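Local coordinates for protein ATP-dependent DNA ligase (Mycobacterium tuberculosis, PDB 6NHX) that seals breaks in double-stranded DNA at the expense of ATP, as the ligase of a bacterial non-homologous end-joining repair system, at residues A23-F28 with A167-S172; G30-Y35 with H160-V165; L38-H43 with D72-L77; V273-Y278 with P297-S302. The protein carries 1 engineered substitution. One frame throughout, in Å; residues are numbered along the deposited sequence.

Overall arrangement
Contacts 1, 2 and 3 belong to the nucleotidyltransferase domain of the ligase, contact 4 to its C-terminal OB domain. Contacts 1 and 2 are two parts of one strand pair, 26-31 with 164-169, their centres 18 Å apart; both touch ATP. Contact 3, in a separate antiparallel sheet, joins strands 35-42 and 74-82, its centre 25 Å from each of them. Along the chain contact 3 is nested within contact 2 and contact 2 within contact 1, whereas contact 4 follows all three. A salt bridge, Glu163 OE1 to Arg277 NE at 2.9 Å, ties contact 2 to contact 4 and so bridges the two domains in this closed, ATP-bound state.

Contact 1: residues A23-F28 with A167-S172; sequences ASQWAF and AKRRDS. With ATP (adenosine-5'-triphosphate), chain B.
The indole of Trp26 carries the methylene CG of Arg169 on one face, 3.3 Å from the centroid of the six-membered ring, a CH-pi contact only 13° off the ring normal. Lys168 N lies at the ring edge, in its plane, and Arg169 N and the Lys168 carbonyl carbon come close to CE3. The Trp26 and Arg169 planes are 74° apart; the arginine chain bends at chi3 (69°), which sets NE toward Asp171. There NE and NH2 grip OD2 and OD1 side-on, in the guanidinium plane. The guanidinium of Arg170 has the methyl of Ala27 over the centre of one face, while its NE donates to Ala23 O at 2.9 Å, nearly in line with the carbonyl but bent at the hydrogen, and only weakly to Trp26 O. Water 2 joins Trp26 O to Arg170 NH2, and Gln125 takes NH1. Ala167 CB lies 3.6 Å from both Trp26 CE3 and Phe28 CE1, touching both aromatic side chains.

The backbones pair antiparallel: Ala27 and Lys168 exchange two hydrogen bonds, and beyond the strand ends Arg170 N donates to Gln25 O at 2.8 Å, almost straight. A type I turn from Arg169 to Ser172 follows, its Arg169 O accepting from both N and OG of Ser172. On the face opposite Trp26, the extended chain of Lys168 carries NZ to N1 of the ATP adenine at 2.9 Å; Glu29 also bridges to this ammonium. The arrangement is an edge-strand pair of the nucleotidyltransferase sheet of ATP-dependent DNA ligases, from which Lys168 reaches the adenine pocket.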
# COMPACT_ATOMS: atom_id res chain seq x y z
N ALA A 23 17.89 -7.81 16.01
CA ALA A 23 18.68 -7.04 15.04
C ALA A 23 19.87 -7.82 14.50
O ALA A 23 20.33 -7.54 13.39
CB ALA A 23 19.14 -5.73 15.66
N SER A 24 20.38 -8.81 15.24
CA SER A 24 21.53 -9.55 14.74
C SER A 24 21.20 -10.29 13.45
O SER A 24 22.07 -10.43 12.58
CB SER A 24 22.05 -10.52 15.81
OG SER A 24 20.99 -11.32 16.31
N GLN A 25 19.96 -10.77 13.30
CA GLN A 25 19.56 -11.47 12.10
C GLN A 25 18.65 -10.68 11.17
O GLN A 25 18.54 -11.05 10.00
CB GLN A 25 18.89 -12.81 12.44
CG GLN A 25 19.88 -13.90 12.85
CD GLN A 25 20.07 -13.99 14.35
OE1 GLN A 25 21.19 -13.97 14.85
NE2 GLN A 25 18.96 -14.08 15.08
N TRP A 26 18.02 -9.59 11.64
CA TRP A 26 16.95 -8.95 10.90
C TRP A 26 17.20 -7.45 10.79
O TRP A 26 17.57 -6.81 11.78
CB TRP A 26 15.60 -9.17 11.58
CG TRP A 26 15.14 -10.57 11.57
CD1 TRP A 26 15.47 -11.53 12.47
CD2 TRP A 26 14.30 -11.20 10.60
NE1 TRP A 26 14.87 -12.71 12.13
CE2 TRP A 26 14.13 -12.53 11.00
CE3 TRP A 26 13.64 -10.74 9.45
CZ2 TRP A 26 13.35 -13.43 10.28
CZ3 TRP A 26 12.87 -11.63 8.74
CH2 TRP A 26 12.72 -12.96 9.15
N ALA A 27 16.94 -6.91 9.61
CA ALA A 27 16.84 -5.47 9.38
C ALA A 27 15.37 -5.10 9.38
O ALA A 27 14.51 -5.92 9.03
CB ALA A 27 17.48 -5.10 8.05
N PHE A 28 15.07 -3.85 9.77
CA PHE A 28 13.69 -3.40 9.89
C PHE A 28 13.49 -2.13 9.07
O PHE A 28 14.26 -1.17 9.20
CB PHE A 28 13.35 -3.15 11.36
CG PHE A 28 13.53 -4.37 12.20
CD1 PHE A 28 12.66 -5.44 12.10
CD2 PHE A 28 14.61 -4.47 13.06
CE1 PHE A 28 12.85 -6.58 12.85
CE2 PHE A 28 14.82 -5.62 13.80
CZ PHE A 28 13.92 -6.66 13.71
N ALA A 167 10.21 -6.55 8.25
CA ALA A 167 11.49 -7.10 8.66
C ALA A 167 12.05 -7.95 7.53
O ALA A 167 11.33 -8.73 6.91
CB ALA A 167 11.31 -7.98 9.89
N LYS A 168 13.35 -7.79 7.25
CA LYS A 168 13.99 -8.54 6.19
C LYS A 168 15.26 -9.17 6.74
O LYS A 168 16.07 -8.50 7.38
CB LYS A 168 14.29 -7.63 4.99
CG LYS A 168 13.02 -7.01 4.43
CD LYS A 168 13.31 -5.97 3.34
CE LYS A 168 12.03 -5.36 2.79
NZ LYS A 168 12.35 -4.27 1.81
N ARG A 169 15.42 -10.48 6.51
CA ARG A 169 16.59 -11.16 7.04
C ARG A 169 17.86 -10.60 6.42
O ARG A 169 17.95 -10.43 5.20
CB ARG A 169 16.48 -12.65 6.73
CG ARG A 169 15.70 -13.45 7.75
CD ARG A 169 15.96 -14.95 7.62
NE ARG A 169 17.32 -15.28 8.03
CZ ARG A 169 17.67 -15.67 9.26
NH1 ARG A 169 16.75 -15.80 10.20
NH2 ARG A 169 18.94 -15.93 9.53
N ARG A 170 18.85 -10.31 7.27
CA ARG A 170 20.08 -9.71 6.77
C ARG A 170 20.81 -10.61 5.78
O ARG A 170 21.49 -10.11 4.88
CB ARG A 170 20.98 -9.34 7.95
CG ARG A 170 20.41 -8.19 8.77
CD ARG A 170 21.25 -7.87 9.99
NE ARG A 170 20.79 -6.65 10.65
CZ ARG A 170 21.06 -5.42 10.23
NH1 ARG A 170 21.78 -5.23 9.13
NH2 ARG A 170 20.59 -4.37 10.89
N ASP A 171 20.68 -11.93 5.92
CA ASP A 171 21.37 -12.88 5.07
C ASP A 171 20.57 -13.30 3.83
O ASP A 171 21.00 -14.21 3.12
CB ASP A 171 21.78 -14.13 5.88
CG ASP A 171 20.59 -14.91 6.41
OD1 ASP A 171 20.80 -15.83 7.23
OD2 ASP A 171 19.44 -14.64 6.02
N SER A 172 19.43 -12.66 3.56
CA SER A 172 18.49 -13.22 2.59
C SER A 172 18.79 -12.75 1.16
O SER A 172 19.14 -11.60 0.91
CB SER A 172 17.03 -12.91 2.96
OG SER A 172 16.76 -11.53 3.07
PG ATP B . 0.57 -8.00 -0.67
O1G ATP B . 1.62 -8.42 0.34
O2G ATP B . -0.00 -9.12 -1.51
O3G ATP B . 1.02 -6.81 -1.51
PB ATP B . -1.24 -6.02 0.52
O1B ATP B . -2.51 -6.13 1.32
O2B ATP B . -1.16 -5.15 -0.71
O3B ATP B . -0.72 -7.52 0.18
PA ATP B . -0.01 -5.25 3.03
O1A ATP B . -0.47 -6.46 3.77
O2A ATP B . -0.60 -3.87 3.18
O3A ATP B . -0.02 -5.61 1.47
O5' ATP B . 1.61 -5.19 3.10
C5' ATP B . 2.31 -4.01 2.71
C4' ATP B . 2.51 -3.95 1.19
O4' ATP B . 3.40 -2.87 0.93
C3' ATP B . 3.16 -5.20 0.62
O3' ATP B . 2.83 -5.29 -0.76
C2' ATP B . 4.62 -4.84 0.73
O2' ATP B . 5.44 -5.59 -0.16
C1' ATP B . 4.63 -3.35 0.38
N9 ATP B . 5.68 -2.61 1.10
C8 ATP B . 5.54 -1.43 1.75
N7 ATP B . 6.72 -1.01 2.27
C5 ATP B . 7.64 -1.94 1.93
C6 ATP B . 9.06 -2.13 2.18
N6 ATP B . 9.74 -1.24 2.92
N1 ATP B . 9.64 -3.22 1.67
C2 ATP B . 8.98 -4.13 0.95
N3 ATP B . 7.67 -4.03 0.69
C4 ATP B . 6.96 -2.99 1.17
O HOH W 1 20.21 -12.90 8.75
O HOH W 2 18.14 -4.34 12.80

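Contact 2: residues G30-Y35 with H160-V165; sequences GMWDGY and HGWEGV. Engineered in segment 30-35: Met31 (natural residue Lys). With ATP (adenosine-5'-triphosphate), chain B.
Trp32 drives the edge of its indole into the face of Trp162, a T-shaped pair beside the adenine pocket of the nucleotidyltransferase fold. Trp32 CZ3 stands over the centre of the Trp162 ring system, 3.4 Å from CD2, with the planes at 75°; His160 CB covers the opposite face. This is the tight part. Gly30 CA lies 4.1 Å from Trp162 CE3, packed close to both indoles. Strand pairing is thinner: Met31 N donates to Gly164 O at 3.0 Å from above the carbonyl plane, and past it water 3 links Met31 O to Glu163 N.

The acidic side is looser, with no direct bond across the segments. Asp33 and Glu163, assigned to a manganese site in a near-identical protein, bring OD2 and OE2 to 3.7 Å, their carboxylates nearly parallel. Arg293 holds Asp33 and Arg277 Glu163, probably offsetting the repulsion. Engineered Met31 (naturally lysine), CG anti to its backbone N (chi1 176°), runs extended to SD, 3.9 Å from Glu163 CG and 3.8 Å from ATP C5'. Backbone atoms read the adenine: N6 donates to Gly30 O, and Trp32 N to N7 at 2.9 Å, nearly straight at 173°.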
# COMPACT_ATOMS: atom_id res chain seq x y z
N GLY A 30 10.45 0.72 7.49
CA GLY A 30 9.07 1.17 7.51
C GLY A 30 8.26 0.56 6.39
O GLY A 30 8.75 0.28 5.29
N MET A 31 6.99 0.28 6.69
CA MET A 31 6.03 -0.14 5.67
C MET A 31 5.40 1.10 5.05
O MET A 31 4.77 1.90 5.75
CB MET A 31 4.94 -1.01 6.30
CG MET A 31 3.86 -1.39 5.30
SD MET A 31 2.46 -2.21 6.08
CE MET A 31 3.21 -3.77 6.56
N TRP A 32 5.57 1.25 3.73
CA TRP A 32 5.12 2.43 2.98
C TRP A 32 3.89 2.07 2.15
O TRP A 32 3.98 1.23 1.24
CB TRP A 32 6.23 2.95 2.06
CG TRP A 32 7.59 3.00 2.71
CD1 TRP A 32 8.74 2.38 2.28
CD2 TRP A 32 7.93 3.68 3.93
NE1 TRP A 32 9.78 2.65 3.14
CE2 TRP A 32 9.30 3.42 4.18
CE3 TRP A 32 7.21 4.45 4.85
CZ2 TRP A 32 9.97 3.95 5.29
CZ3 TRP A 32 7.87 4.97 5.96
CH2 TRP A 32 9.25 4.72 6.17
N ASP A 33 2.75 2.71 2.43
CA ASP A 33 1.56 2.49 1.60
C ASP A 33 1.72 3.20 0.26
O ASP A 33 1.95 4.41 0.22
CB ASP A 33 0.30 3.00 2.30
CG ASP A 33 -0.37 1.95 3.17
OD1 ASP A 33 0.30 0.95 3.51
OD2 ASP A 33 -1.57 2.10 3.51
N GLY A 34 1.64 2.45 -0.83
CA GLY A 34 1.77 3.02 -2.16
C GLY A 34 1.61 1.92 -3.19
O GLY A 34 0.93 0.92 -2.92
N TYR A 35 2.23 2.08 -4.35
CA TYR A 35 2.23 1.06 -5.38
C TYR A 35 3.65 0.55 -5.56
O TYR A 35 4.59 1.35 -5.70
CB TYR A 35 1.71 1.59 -6.72
CG TYR A 35 0.24 1.89 -6.81
CD1 TYR A 35 -0.71 1.13 -6.13
CD2 TYR A 35 -0.21 2.93 -7.59
CE1 TYR A 35 -2.06 1.43 -6.23
CE2 TYR A 35 -1.54 3.23 -7.70
CZ TYR A 35 -2.47 2.49 -7.02
OH TYR A 35 -3.79 2.83 -7.17
N HIS A 160 6.26 7.50 14.36
CA HIS A 160 6.27 8.26 13.12
C HIS A 160 4.91 8.31 12.44
O HIS A 160 4.72 9.10 11.51
CB HIS A 160 7.28 7.64 12.14
CG HIS A 160 8.71 8.00 12.41
ND1 HIS A 160 9.18 9.30 12.33
CD2 HIS A 160 9.78 7.23 12.72
CE1 HIS A 160 10.47 9.31 12.60
NE2 HIS A 160 10.86 8.07 12.84
N GLY A 161 3.95 7.50 12.87
CA GLY A 161 2.69 7.42 12.15
C GLY A 161 2.73 6.57 10.90
O GLY A 161 1.80 6.63 10.09
N TRP A 162 3.76 5.75 10.74
CA TRP A 162 3.85 4.87 9.59
C TRP A 162 2.90 3.68 9.74
O TRP A 162 2.38 3.40 10.83
CB TRP A 162 5.29 4.40 9.42
CG TRP A 162 6.25 5.53 9.16
CD1 TRP A 162 5.94 6.78 8.70
CD2 TRP A 162 7.67 5.52 9.36
NE1 TRP A 162 7.08 7.54 8.59
CE2 TRP A 162 8.15 6.79 8.99
CE3 TRP A 162 8.57 4.55 9.79
CZ2 TRP A 162 9.50 7.12 9.06
CZ3 TRP A 162 9.92 4.88 9.86
CH2 TRP A 162 10.37 6.15 9.49
N GLU A 163 2.65 2.99 8.62
CA GLU A 163 1.64 1.92 8.62
C GLU A 163 2.12 0.69 9.38
O GLU A 163 1.30 -0.05 9.95
CB GLU A 163 1.26 1.55 7.19
CG GLU A 163 0.01 0.66 7.08
CD GLU A 163 -1.30 1.39 7.39
OE1 GLU A 163 -2.25 0.75 7.89
OE2 GLU A 163 -1.39 2.61 7.15
N GLY A 164 3.42 0.45 9.43
CA GLY A 164 3.94 -0.77 10.02
C GLY A 164 5.42 -0.91 9.74
O GLY A 164 6.12 0.08 9.51
N VAL A 165 5.87 -2.16 9.75
CA VAL A 165 7.27 -2.52 9.56
C VAL A 165 7.35 -3.72 8.64
O VAL A 165 6.50 -4.61 8.71
CB VAL A 165 7.95 -2.81 10.92
CG1 VAL A 165 9.29 -3.49 10.77
CG2 VAL A 165 8.07 -1.55 11.76
PG ATP B . 0.57 -8.00 -0.67
O1G ATP B . 1.62 -8.42 0.34
O2G ATP B . -0.00 -9.12 -1.51
O3G ATP B . 1.02 -6.81 -1.51
PB ATP B . -1.24 -6.02 0.52
O1B ATP B . -2.51 -6.13 1.32
O2B ATP B . -1.16 -5.15 -0.71
O3B ATP B . -0.72 -7.52 0.18
PA ATP B . -0.01 -5.25 3.03
O1A ATP B . -0.47 -6.46 3.77
O2A ATP B . -0.60 -3.87 3.18
O3A ATP B . -0.02 -5.61 1.47
O5' ATP B . 1.61 -5.19 3.10
C5' ATP B . 2.31 -4.01 2.71
C4' ATP B . 2.51 -3.95 1.19
O4' ATP B . 3.40 -2.87 0.93
C3' ATP B . 3.16 -5.20 0.62
O3' ATP B . 2.83 -5.29 -0.76
C2' ATP B . 4.62 -4.84 0.73
O2' ATP B . 5.44 -5.59 -0.16
C1' ATP B . 4.63 -3.35 0.38
N9 ATP B . 5.68 -2.61 1.10
C8 ATP B . 5.54 -1.43 1.75
N7 ATP B . 6.72 -1.01 2.27
C5 ATP B . 7.64 -1.94 1.93
C6 ATP B . 9.06 -2.13 2.18
N6 ATP B . 9.74 -1.24 2.92
N1 ATP B . 9.64 -3.22 1.67
C2 ATP B . 8.98 -4.13 0.95
N3 ATP B . 7.67 -4.03 0.69
C4 ATP B . 6.96 -2.99 1.17
O HOH W 3 3.91 4.38 6.39

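Contact 3: residues L38-H43 with D72-L77; sequences LVEADH and DHHVVL
Strands 35-42 and 74-82 are neighbours in the five-stranded antiparallel sheet of the nucleotidyltransferase domain, and residues 38-42 and 74-77 form their outer portion. Val39 and Leu77 make one hydrogen-bonded pair, with both N-to-O distances 2.8 Å; Ala41 and Val75 make a second. Between them Glu40 faces Val76 as a non-hydrogen-bonded pair, where CA-H groups approach the carbonyl oxygens, among them Val76 CA to Val39 O at 3.2 Å.

One face of the sheet is apolar here: Ala41 CB touches Val75 CG2 at 3.7 Å, the methyl that sits between the backbone N and carbonyl carbon of its valine, and Val39 lies beside Leu77. Leu134 and Leu131 of helix 124-136 pack on Val75 and Leu77 respectively. The other face is mixed, with Val76 packed on Tyr113 beside the polar Glu40, Asp42 and His74. There Asp42 lays its carboxylate over the His74 imidazole: the planes are 14° apart, and Asp42 CG stands 3.9 Å above the ring, displaced toward the rim. OD1 of Asp42 comes to 3.7 Å from His74 CB. At the ring edge, water 4 lies in the imidazole plane, 2.8 Å from His74 NE2, and donates to Glu40 OE1. The other oxygen of Glu40 is held by Arg47 on strand 45-50. At the far end, water 5 bridges His43 N and His73 O, where direct strand pairing has ceased.

With Asp42 over the ring and Glu40 reached through one water, the setting could favour a protonated imidazole, though Arg47 offsets part of the charge of Glu40.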
# COMPACT_ATOMS: atom_id res chain seq x y z
N LEU A 38 9.16 -1.86 -9.79
CA LEU A 38 10.54 -2.16 -10.17
C LEU A 38 10.95 -1.10 -11.19
O LEU A 38 10.19 -0.80 -12.12
CB LEU A 38 10.66 -3.57 -10.77
CG LEU A 38 10.31 -4.71 -9.80
CD1 LEU A 38 10.41 -6.04 -10.52
CD2 LEU A 38 11.21 -4.70 -8.57
N VAL A 39 12.14 -0.54 -11.00
CA VAL A 39 12.59 0.62 -11.77
C VAL A 39 13.91 0.27 -12.44
O VAL A 39 14.89 -0.07 -11.76
CB VAL A 39 12.76 1.85 -10.88
CG1 VAL A 39 13.35 3.03 -11.67
CG2 VAL A 39 11.43 2.22 -10.20
N GLU A 40 13.95 0.37 -13.76
CA GLU A 40 15.19 0.21 -14.52
C GLU A 40 15.63 1.59 -14.98
O GLU A 40 14.90 2.27 -15.70
CB GLU A 40 14.95 -0.68 -15.73
CG GLU A 40 16.18 -0.89 -16.59
CD GLU A 40 15.79 -1.51 -17.91
OE1 GLU A 40 16.08 -2.71 -18.09
OE2 GLU A 40 15.19 -0.81 -18.74
N ALA A 41 16.82 2.01 -14.56
CA ALA A 41 17.42 3.25 -15.03
C ALA A 41 18.63 2.93 -15.90
O ALA A 41 19.55 2.24 -15.44
CB ALA A 41 17.85 4.09 -13.82
N ASP A 42 18.64 3.43 -17.13
CA ASP A 42 19.74 3.22 -18.06
C ASP A 42 19.81 4.43 -18.98
O ASP A 42 18.79 4.86 -19.52
CB ASP A 42 19.49 1.97 -18.90
CG ASP A 42 20.74 1.47 -19.61
OD1 ASP A 42 21.85 1.97 -19.30
OD2 ASP A 42 20.62 0.59 -20.48
N HIS A 43 21.02 4.97 -19.15
CA HIS A 43 21.26 6.10 -20.06
C HIS A 43 20.34 7.28 -19.74
O HIS A 43 19.83 7.96 -20.63
CB HIS A 43 21.15 5.68 -21.53
CG HIS A 43 22.38 4.98 -22.04
ND1 HIS A 43 22.63 3.65 -21.79
CD2 HIS A 43 23.42 5.44 -22.77
CE1 HIS A 43 23.78 3.31 -22.35
NE2 HIS A 43 24.28 4.38 -22.95
N ASP A 72 24.90 8.10 -15.75
CA ASP A 72 26.03 7.23 -16.06
C ASP A 72 25.83 5.80 -15.57
O ASP A 72 26.63 4.93 -15.92
CB ASP A 72 27.33 7.79 -15.47
CG ASP A 72 27.56 9.26 -15.80
OD1 ASP A 72 27.66 10.07 -14.86
OD2 ASP A 72 27.63 9.60 -17.00
N HIS A 73 24.81 5.55 -14.77
CA HIS A 73 24.59 4.25 -14.16
C HIS A 73 23.57 3.43 -14.94
O HIS A 73 22.70 3.95 -15.64
CB HIS A 73 24.07 4.41 -12.73
CG HIS A 73 25.08 4.91 -11.75
ND1 HIS A 73 26.14 4.14 -11.31
CD2 HIS A 73 25.19 6.09 -11.10
CE1 HIS A 73 26.86 4.84 -10.45
NE2 HIS A 73 26.30 6.02 -10.30
N HIS A 74 23.66 2.11 -14.77
CA HIS A 74 22.60 1.20 -15.18
C HIS A 74 22.18 0.43 -13.93
O HIS A 74 22.97 -0.37 -13.41
CB HIS A 74 23.09 0.25 -16.27
CG HIS A 74 22.09 -0.80 -16.66
ND1 HIS A 74 22.42 -1.87 -17.46
CD2 HIS A 74 20.78 -0.95 -16.35
CE1 HIS A 74 21.35 -2.63 -17.63
NE2 HIS A 74 20.35 -2.10 -16.97
N VAL A 75 20.98 0.70 -13.42
CA VAL A 75 20.53 0.09 -12.18
C VAL A 75 19.11 -0.45 -12.32
O VAL A 75 18.32 0.01 -13.14
CB VAL A 75 20.61 1.03 -10.96
CG1 VAL A 75 22.04 1.45 -10.68
CG2 VAL A 75 19.70 2.24 -11.15
N VAL A 76 18.81 -1.45 -11.49
CA VAL A 76 17.44 -1.89 -11.26
C VAL A 76 17.17 -1.73 -9.77
O VAL A 76 17.90 -2.27 -8.93
CB VAL A 76 17.22 -3.34 -11.71
CG1 VAL A 76 15.84 -3.82 -11.30
CG2 VAL A 76 17.40 -3.46 -13.21
N LEU A 77 16.14 -0.97 -9.45
CA LEU A 77 15.74 -0.71 -8.08
C LEU A 77 14.37 -1.31 -7.82
O LEU A 77 13.57 -1.51 -8.74
CB LEU A 77 15.64 0.80 -7.83
CG LEU A 77 16.93 1.55 -8.16
CD1 LEU A 77 16.60 2.97 -8.59
CD2 LEU A 77 17.85 1.53 -6.97
O HOH W 4 18.08 -3.68 -16.85
O HOH W 5 23.81 4.88 -18.40

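Contact 4: residues V273-Y278 with P297-S302; sequences VAEVRY and PDKKPS
Val273 and Lys299 meet at the start of strand 273-278, their side chains crossing at about a right angle. Val273 CG1 packs on Lys299 CB at 3.8 Å. The other methyl, CG2, turns to the backbone of 299-301: it lies 3.4 Å from Lys299 O, 3.5 Å from Pro301 N and 3.8 Å from Pro301 CD, fitting against the peptide that leads into the proline ring. CG1 stands anti to the backbone N (chi1 179°), which places the two methyls on these separate partners. Beside them water 6 accepts from Val273 N at 3.0 Å and donates to Lys299 O, joining the backbones where no direct backbone hydrogen bond spans the segments.

Farther along the strand, Glu275 and Lys299 again cross nearly perpendicularly. The lysine chain is extended beyond CG and carries NZ to 3.4 Å from Glu275 OE1, a salt bridge whose hydrogen bond is weak.

In the next shell, Lys299 NZ has a second acidic partner in Glu193 of strand 190-201, while Glu275 OE2 is bridged by Arg293 and Arg296. Backbone bonds to Gly294 and Arg293 pair Glu275 with strand 291-295, and Pro301 rests on Val195. The loop after strand 291-295 is thus folded back against strands 273-278 and 190-201 of the OB-domain sheet.

Glu275 is buried and lies about 4 Å from ATP between nearest side-chain and ligand atoms. Its two arginines and one lysine would be expected to keep the carboxylate ionised, and its charge probably offsets part of the positive potential gathered beside the nucleotide.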
# COMPACT_ATOMS: atom_id res chain seq x y z
N VAL A 273 -14.76 -3.83 -3.04
CA VAL A 273 -14.08 -4.13 -1.78
C VAL A 273 -13.21 -2.95 -1.40
O VAL A 273 -12.56 -2.32 -2.25
CB VAL A 273 -13.25 -5.42 -1.93
CG1 VAL A 273 -12.51 -5.76 -0.64
CG2 VAL A 273 -14.13 -6.57 -2.36
N ALA A 274 -13.18 -2.64 -0.11
CA ALA A 274 -12.27 -1.66 0.46
C ALA A 274 -11.61 -2.27 1.68
O ALA A 274 -12.06 -3.28 2.22
CB ALA A 274 -13.02 -0.40 0.88
N GLU A 275 -10.53 -1.65 2.13
CA GLU A 275 -9.87 -2.03 3.36
C GLU A 275 -10.00 -0.90 4.36
O GLU A 275 -9.79 0.27 4.00
CB GLU A 275 -8.40 -2.34 3.12
CG GLU A 275 -8.07 -3.80 3.20
CD GLU A 275 -6.62 -4.08 2.89
OE1 GLU A 275 -6.17 -5.22 3.12
OE2 GLU A 275 -5.93 -3.15 2.42
N VAL A 276 -10.36 -1.24 5.59
CA VAL A 276 -10.41 -0.25 6.65
C VAL A 276 -9.60 -0.75 7.84
O VAL A 276 -9.44 -1.96 8.06
CB VAL A 276 -11.86 0.08 7.05
CG1 VAL A 276 -12.63 0.62 5.84
CG2 VAL A 276 -12.53 -1.13 7.61
N ARG A 277 -9.06 0.19 8.60
CA ARG A 277 -8.44 -0.10 9.88
C ARG A 277 -9.50 0.02 10.97
O ARG A 277 -10.49 0.73 10.82
CB ARG A 277 -7.35 0.91 10.17
CG ARG A 277 -6.31 1.05 9.05
CD ARG A 277 -5.30 2.12 9.40
NE ARG A 277 -4.53 2.55 8.24
CZ ARG A 277 -4.90 3.51 7.42
NH1 ARG A 277 -6.05 4.17 7.62
NH2 ARG A 277 -4.13 3.83 6.39
N TYR A 278 -9.29 -0.69 12.07
CA TYR A 278 -10.24 -0.64 13.17
C TYR A 278 -9.53 -1.08 14.43
O TYR A 278 -8.49 -1.74 14.38
CB TYR A 278 -11.47 -1.54 12.89
CG TYR A 278 -11.15 -3.02 12.96
CD1 TYR A 278 -11.42 -3.75 14.11
CD2 TYR A 278 -10.55 -3.67 11.89
CE1 TYR A 278 -11.11 -5.09 14.18
CE2 TYR A 278 -10.24 -5.01 11.95
CZ TYR A 278 -10.52 -5.72 13.10
OH TYR A 278 -10.21 -7.05 13.16
N PRO A 297 -9.21 -2.97 -5.61
CA PRO A 297 -9.93 -3.26 -6.87
C PRO A 297 -9.85 -4.70 -7.33
O PRO A 297 -10.73 -5.13 -8.09
CB PRO A 297 -9.28 -2.32 -7.89
CG PRO A 297 -8.56 -1.29 -7.09
CD PRO A 297 -8.19 -1.92 -5.78
N ASP A 298 -8.82 -5.45 -6.93
CA ASP A 298 -8.68 -6.82 -7.39
C ASP A 298 -9.28 -7.84 -6.43
O ASP A 298 -9.34 -9.02 -6.77
CB ASP A 298 -7.20 -7.14 -7.66
CG ASP A 298 -6.57 -6.17 -8.64
OD1 ASP A 298 -5.45 -5.69 -8.37
OD2 ASP A 298 -7.21 -5.87 -9.67
N LYS A 299 -9.73 -7.42 -5.25
CA LYS A 299 -10.36 -8.34 -4.33
C LYS A 299 -11.83 -8.51 -4.70
O LYS A 299 -12.47 -7.58 -5.20
CB LYS A 299 -10.21 -7.85 -2.90
CG LYS A 299 -8.76 -7.83 -2.47
CD LYS A 299 -8.57 -7.69 -0.98
CE LYS A 299 -7.10 -7.82 -0.63
NZ LYS A 299 -6.85 -7.69 0.83
N LYS A 300 -12.35 -9.72 -4.48
CA LYS A 300 -13.74 -9.94 -4.84
C LYS A 300 -14.60 -9.95 -3.59
O LYS A 300 -14.17 -10.47 -2.55
CB LYS A 300 -13.91 -11.30 -5.54
CG LYS A 300 -12.77 -11.71 -6.45
CD LYS A 300 -13.17 -12.91 -7.30
CE LYS A 300 -12.12 -13.23 -8.35
NZ LYS A 300 -11.67 -12.01 -9.07
N PRO A 301 -15.80 -9.39 -3.66
CA PRO A 301 -16.72 -9.47 -2.51
C PRO A 301 -16.88 -10.88 -1.98
O PRO A 301 -16.93 -11.06 -0.76
CB PRO A 301 -18.03 -8.89 -3.06
CG PRO A 301 -17.59 -7.95 -4.15
CD PRO A 301 -16.35 -8.58 -4.76
N SER A 302 -16.93 -11.90 -2.86
CA SER A 302 -17.13 -13.27 -2.40
C SER A 302 -16.00 -13.76 -1.50
O SER A 302 -16.18 -14.76 -0.79
CB SER A 302 -17.33 -14.22 -3.59
OG SER A 302 -16.20 -14.26 -4.44
O HOH W 6 -13.11 -4.54 -5.39